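PDB 4XAA: putative oxygenase from Streptomyces viridochromogenes Tue57, which probably acts as an iron- and 2-oxoglutarate-dependent dioxygenase in orthosomycin antibiotic biosynthesis, carrying out oxidative cyclization. Local coordinates for residues V122-R134 against E154-V168. Numbering follows the deposited sequence.
Sequences VPWHRDRVNVGPR and EAVPGSHLLPDDAEV. With NI (nickel (II) ion), chain B.
The HxD part of the metal site in this double-stranded beta-helix is backed by the segment 154-168, largely loop, into which Arg126, the residue between the two ligands His125 and Asp127, sends its side chain. Its guanidinium meets two consecutive carbonyls edge-on: Arg126 NH1 donates to Pro163 O at 2.8 Å, and Arg126 NH2 to Leu162 O at 3.0 Å in a nearly straight bond (173°) that stays in the guanidinium plane but comes from above the carbonyl plane. Pro163 O also accepts Ala166 N of its own beta turn, from the opposite face. A water joins Arg126 NH1 to Asp164 O, and Arg126 NE donates to Arg193 O, so the orientation of the group is fixed from several sides, with Val129 CG1 over one face. A bend at chi3 of Arg126 (88°) turns the guanidinium into the loop, while Arg126 CG lies 3.8 Å from Val168 CG2. The other methyl, Val168 CG1, packs on Trp124 CB. The indole of Trp124 crosses the Glu154 side chain at about a right angle, with Trp124 CH2 3.6 Å from Glu154 CB and Ala155 CA at the ring edge. On the metal side, His125 NE2 (2.2 Å) and Asp127 OD1 (2.3 Å) bind nickel. His125 ND1 donates almost straight to Pro123 O (2.9 Å), fixing the ring's rotation. With His196 this completes the facial triad characteristic of 2-oxoglutarate-dependent oxygenases of the PhyH family.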
# COMPACT_ATOMS: atom_id res chain seq x y z
N VAL A 122 8.38 -2.48 8.06
CA VAL A 122 7.04 -2.67 8.59
C VAL A 122 6.89 -4.13 8.97
O VAL A 122 6.86 -4.98 8.09
CB VAL A 122 5.96 -2.28 7.58
CG1 VAL A 122 4.56 -2.46 8.18
CG2 VAL A 122 6.16 -0.85 7.10
N PRO A 123 6.77 -4.44 10.27
CA PRO A 123 6.64 -5.82 10.76
C PRO A 123 5.57 -6.61 10.01
O PRO A 123 4.58 -6.02 9.57
CB PRO A 123 6.22 -5.65 12.23
CG PRO A 123 6.53 -4.23 12.59
CD PRO A 123 6.53 -3.44 11.33
N TRP A 124 5.79 -7.90 9.85
CA TRP A 124 4.80 -8.75 9.20
C TRP A 124 3.47 -8.67 9.92
O TRP A 124 3.43 -8.55 11.14
CB TRP A 124 5.29 -10.19 9.15
CG TRP A 124 6.48 -10.33 8.28
CD1 TRP A 124 7.79 -10.24 8.65
CD2 TRP A 124 6.47 -10.55 6.87
NE1 TRP A 124 8.60 -10.41 7.56
CE2 TRP A 124 7.82 -10.60 6.45
CE3 TRP A 124 5.47 -10.73 5.92
CZ2 TRP A 124 8.18 -10.82 5.13
CZ3 TRP A 124 5.83 -10.95 4.60
CH2 TRP A 124 7.17 -10.98 4.22
N HIS A 125 2.38 -8.74 9.17
CA HIS A 125 1.05 -8.65 9.73
C HIS A 125 0.01 -9.04 8.70
O HIS A 125 0.32 -9.23 7.53
CB HIS A 125 0.77 -7.23 10.24
CG HIS A 125 0.72 -6.20 9.16
ND1 HIS A 125 1.84 -5.54 8.71
CD2 HIS A 125 -0.33 -5.69 8.46
CE1 HIS A 125 1.49 -4.67 7.77
NE2 HIS A 125 0.18 -4.74 7.61
N ARG A 126 -1.23 -9.17 9.17
CA ARG A 126 -2.40 -9.28 8.33
C ARG A 126 -3.15 -8.01 8.60
O ARG A 126 -3.25 -7.60 9.75
CB ARG A 126 -3.23 -10.52 8.66
CG ARG A 126 -2.41 -11.81 8.71
CD ARG A 126 -3.22 -13.02 9.11
NE ARG A 126 -3.84 -13.64 7.95
CZ ARG A 126 -4.65 -14.69 8.01
NH1 ARG A 126 -4.96 -15.21 9.20
NH2 ARG A 126 -5.17 -15.20 6.90
N ASP A 127 -3.64 -7.36 7.55
CA ASP A 127 -4.39 -6.12 7.71
C ASP A 127 -5.71 -6.35 8.47
O ASP A 127 -5.99 -5.66 9.44
CB ASP A 127 -4.65 -5.48 6.35
CG ASP A 127 -3.41 -4.87 5.76
OD1 ASP A 127 -2.50 -4.51 6.53
OD2 ASP A 127 -3.33 -4.75 4.52
N ARG A 128 -6.51 -7.32 8.02
CA ARG A 128 -7.76 -7.69 8.69
C ARG A 128 -8.00 -9.19 8.58
O ARG A 128 -7.63 -9.80 7.57
CB ARG A 128 -8.96 -6.96 8.08
CG ARG A 128 -9.06 -5.48 8.34
CD ARG A 128 -10.50 -5.12 8.56
NE ARG A 128 -11.05 -4.35 7.45
CZ ARG A 128 -12.34 -4.34 7.12
NH1 ARG A 128 -13.22 -5.06 7.81
NH2 ARG A 128 -12.74 -3.60 6.10
N VAL A 129 -8.61 -9.79 9.60
CA VAL A 129 -9.08 -11.17 9.46
C VAL A 129 -10.54 -11.35 9.87
O VAL A 129 -10.99 -12.49 10.01
CB VAL A 129 -8.23 -12.17 10.28
CG1 VAL A 129 -6.78 -12.13 9.83
CG2 VAL A 129 -8.36 -11.88 11.77
N ASN A 130 -11.27 -10.25 10.03
CA ASN A 130 -12.69 -10.35 10.35
C ASN A 130 -13.56 -10.36 9.08
O ASN A 130 -14.78 -10.21 9.14
CB ASN A 130 -13.11 -9.20 11.27
CG ASN A 130 -13.03 -7.85 10.60
OD1 ASN A 130 -12.33 -7.67 9.59
ND2 ASN A 130 -13.75 -6.88 11.14
N VAL A 131 -12.91 -10.53 7.94
CA VAL A 131 -13.63 -10.69 6.68
C VAL A 131 -13.08 -11.89 5.94
O VAL A 131 -11.92 -12.25 6.10
CB VAL A 131 -13.52 -9.44 5.78
CG1 VAL A 131 -14.35 -8.29 6.34
CG2 VAL A 131 -12.05 -9.03 5.60
N GLY A 132 -13.92 -12.50 5.11
CA GLY A 132 -13.51 -13.62 4.30
C GLY A 132 -12.49 -13.20 3.26
O GLY A 132 -12.27 -12.01 3.04
N PRO A 133 -11.83 -14.18 2.62
CA PRO A 133 -10.87 -13.85 1.57
C PRO A 133 -11.59 -13.21 0.40
O PRO A 133 -12.79 -13.44 0.22
CB PRO A 133 -10.27 -15.21 1.18
CG PRO A 133 -10.63 -16.13 2.28
CD PRO A 133 -11.91 -15.63 2.87
N ARG A 134 -10.85 -12.42 -0.38
CA ARG A 134 -11.40 -11.76 -1.56
C ARG A 134 -12.64 -10.94 -1.26
O ARG A 134 -13.61 -10.96 -2.01
CB ARG A 134 -11.72 -12.79 -2.65
CG ARG A 134 -11.32 -12.30 -4.01
CD ARG A 134 -11.97 -13.07 -5.13
NE ARG A 134 -11.66 -12.44 -6.41
CZ ARG A 134 -11.97 -12.96 -7.58
NH1 ARG A 134 -12.61 -14.12 -7.65
NH2 ARG A 134 -11.66 -12.30 -8.70
N GLU A 154 6.57 -7.06 0.70
CA GLU A 154 6.88 -8.47 0.65
C GLU A 154 5.67 -9.23 1.13
O GLU A 154 4.89 -8.72 1.91
CB GLU A 154 8.11 -8.78 1.47
CG GLU A 154 9.31 -7.94 1.05
CD GLU A 154 10.60 -8.34 1.74
OE1 GLU A 154 10.69 -9.49 2.22
OE2 GLU A 154 11.51 -7.48 1.82
N ALA A 155 5.49 -10.45 0.67
CA ALA A 155 4.29 -11.17 1.06
C ALA A 155 4.53 -12.67 1.09
O ALA A 155 5.50 -13.16 0.51
CB ALA A 155 3.13 -10.84 0.09
N VAL A 156 3.65 -13.39 1.77
CA VAL A 156 3.66 -14.83 1.71
C VAL A 156 2.47 -15.28 0.88
O VAL A 156 1.33 -15.13 1.32
CB VAL A 156 3.59 -15.49 3.12
CG1 VAL A 156 3.74 -17.00 2.99
CG2 VAL A 156 4.63 -14.89 4.06
N PRO A 157 2.73 -15.83 -0.32
CA PRO A 157 1.69 -16.24 -1.27
C PRO A 157 0.73 -17.24 -0.67
O PRO A 157 1.18 -18.19 -0.05
CB PRO A 157 2.48 -16.89 -2.41
CG PRO A 157 3.85 -16.36 -2.29
CD PRO A 157 4.08 -16.15 -0.82
N GLY A 158 -0.57 -17.03 -0.86
CA GLY A 158 -1.55 -17.95 -0.33
C GLY A 158 -1.96 -17.70 1.12
O GLY A 158 -2.88 -18.34 1.61
N SER A 159 -1.30 -16.77 1.80
CA SER A 159 -1.51 -16.66 3.24
C SER A 159 -2.86 -16.01 3.59
O SER A 159 -3.45 -16.31 4.61
CB SER A 159 -0.36 -15.90 3.89
OG SER A 159 -0.16 -14.62 3.32
N HIS A 160 -3.38 -15.17 2.71
CA HIS A 160 -4.73 -14.64 2.90
C HIS A 160 -5.79 -15.74 3.03
O HIS A 160 -6.90 -15.49 3.47
CB HIS A 160 -5.11 -13.72 1.73
CG HIS A 160 -5.22 -14.44 0.42
ND1 HIS A 160 -4.21 -15.25 -0.07
CD2 HIS A 160 -6.21 -14.50 -0.50
CE1 HIS A 160 -4.57 -15.76 -1.23
NE2 HIS A 160 -5.78 -15.31 -1.52
N LEU A 161 -5.45 -16.97 2.64
CA LEU A 161 -6.44 -18.04 2.67
C LEU A 161 -6.42 -18.79 4.01
O LEU A 161 -7.35 -19.52 4.31
CB LEU A 161 -6.22 -19.01 1.50
CG LEU A 161 -6.49 -18.42 0.11
CD1 LEU A 161 -5.98 -19.33 -0.99
CD2 LEU A 161 -7.94 -18.16 -0.08
N LEU A 162 -5.36 -18.60 4.79
CA LEU A 162 -5.23 -19.26 6.10
C LEU A 162 -6.30 -18.83 7.11
O LEU A 162 -6.83 -17.73 7.02
CB LEU A 162 -3.85 -18.99 6.68
CG LEU A 162 -2.72 -19.52 5.81
CD1 LEU A 162 -1.39 -19.03 6.35
CD2 LEU A 162 -2.77 -21.04 5.75
N PRO A 163 -6.64 -19.72 8.05
CA PRO A 163 -7.64 -19.43 9.09
C PRO A 163 -7.37 -18.15 9.88
O PRO A 163 -6.26 -17.62 9.83
CB PRO A 163 -7.54 -20.66 10.01
CG PRO A 163 -7.17 -21.76 9.06
CD PRO A 163 -6.20 -21.12 8.10
N ASP A 164 -8.39 -17.66 10.58
CA ASP A 164 -8.26 -16.41 11.33
C ASP A 164 -7.20 -16.50 12.41
O ASP A 164 -6.52 -15.53 12.71
CB ASP A 164 -9.60 -16.01 11.95
CG ASP A 164 -10.62 -15.52 10.92
OD1 ASP A 164 -10.35 -15.53 9.69
OD2 ASP A 164 -11.72 -15.13 11.35
N ASP A 165 -7.04 -17.69 12.99
CA ASP A 165 -6.12 -17.85 14.11
C ASP A 165 -4.69 -18.17 13.69
O ASP A 165 -3.88 -18.56 14.52
CB ASP A 165 -6.62 -18.96 15.04
CG ASP A 165 -6.84 -20.27 14.33
OD1 ASP A 165 -6.45 -20.38 13.15
OD2 ASP A 165 -7.41 -21.21 14.93
N ALA A 166 -4.38 -18.04 12.41
CA ALA A 166 -3.03 -18.35 11.97
C ALA A 166 -2.08 -17.35 12.59
O ALA A 166 -2.34 -16.14 12.58
CB ALA A 166 -2.92 -18.35 10.46
N GLU A 167 -1.00 -17.86 13.15
CA GLU A 167 0.02 -17.02 13.76
C GLU A 167 0.98 -16.50 12.72
O GLU A 167 1.65 -17.27 12.05
CB GLU A 167 0.78 -17.77 14.85
CG GLU A 167 1.86 -16.90 15.49
CD GLU A 167 2.52 -17.53 16.71
OE1 GLU A 167 2.40 -18.77 16.90
OE2 GLU A 167 3.17 -16.77 17.48
N VAL A 168 1.05 -15.19 12.60
CA VAL A 168 1.76 -14.54 11.52
C VAL A 168 3.23 -14.96 11.48
O VAL A 168 3.80 -15.15 10.40
CB VAL A 168 1.62 -13.00 11.64
CG1 VAL A 168 2.53 -12.27 10.67
CG2 VAL A 168 0.15 -12.60 11.45
NI NI B . -0.49 -3.76 5.70
O HOH W 1 -4.14 -14.66 11.86
O HOH W 2 -1.44 -2.89 3.88
O HOH W 3 1.50 -2.22 5.22
O HOH W 4 -0.41 -1.49 6.34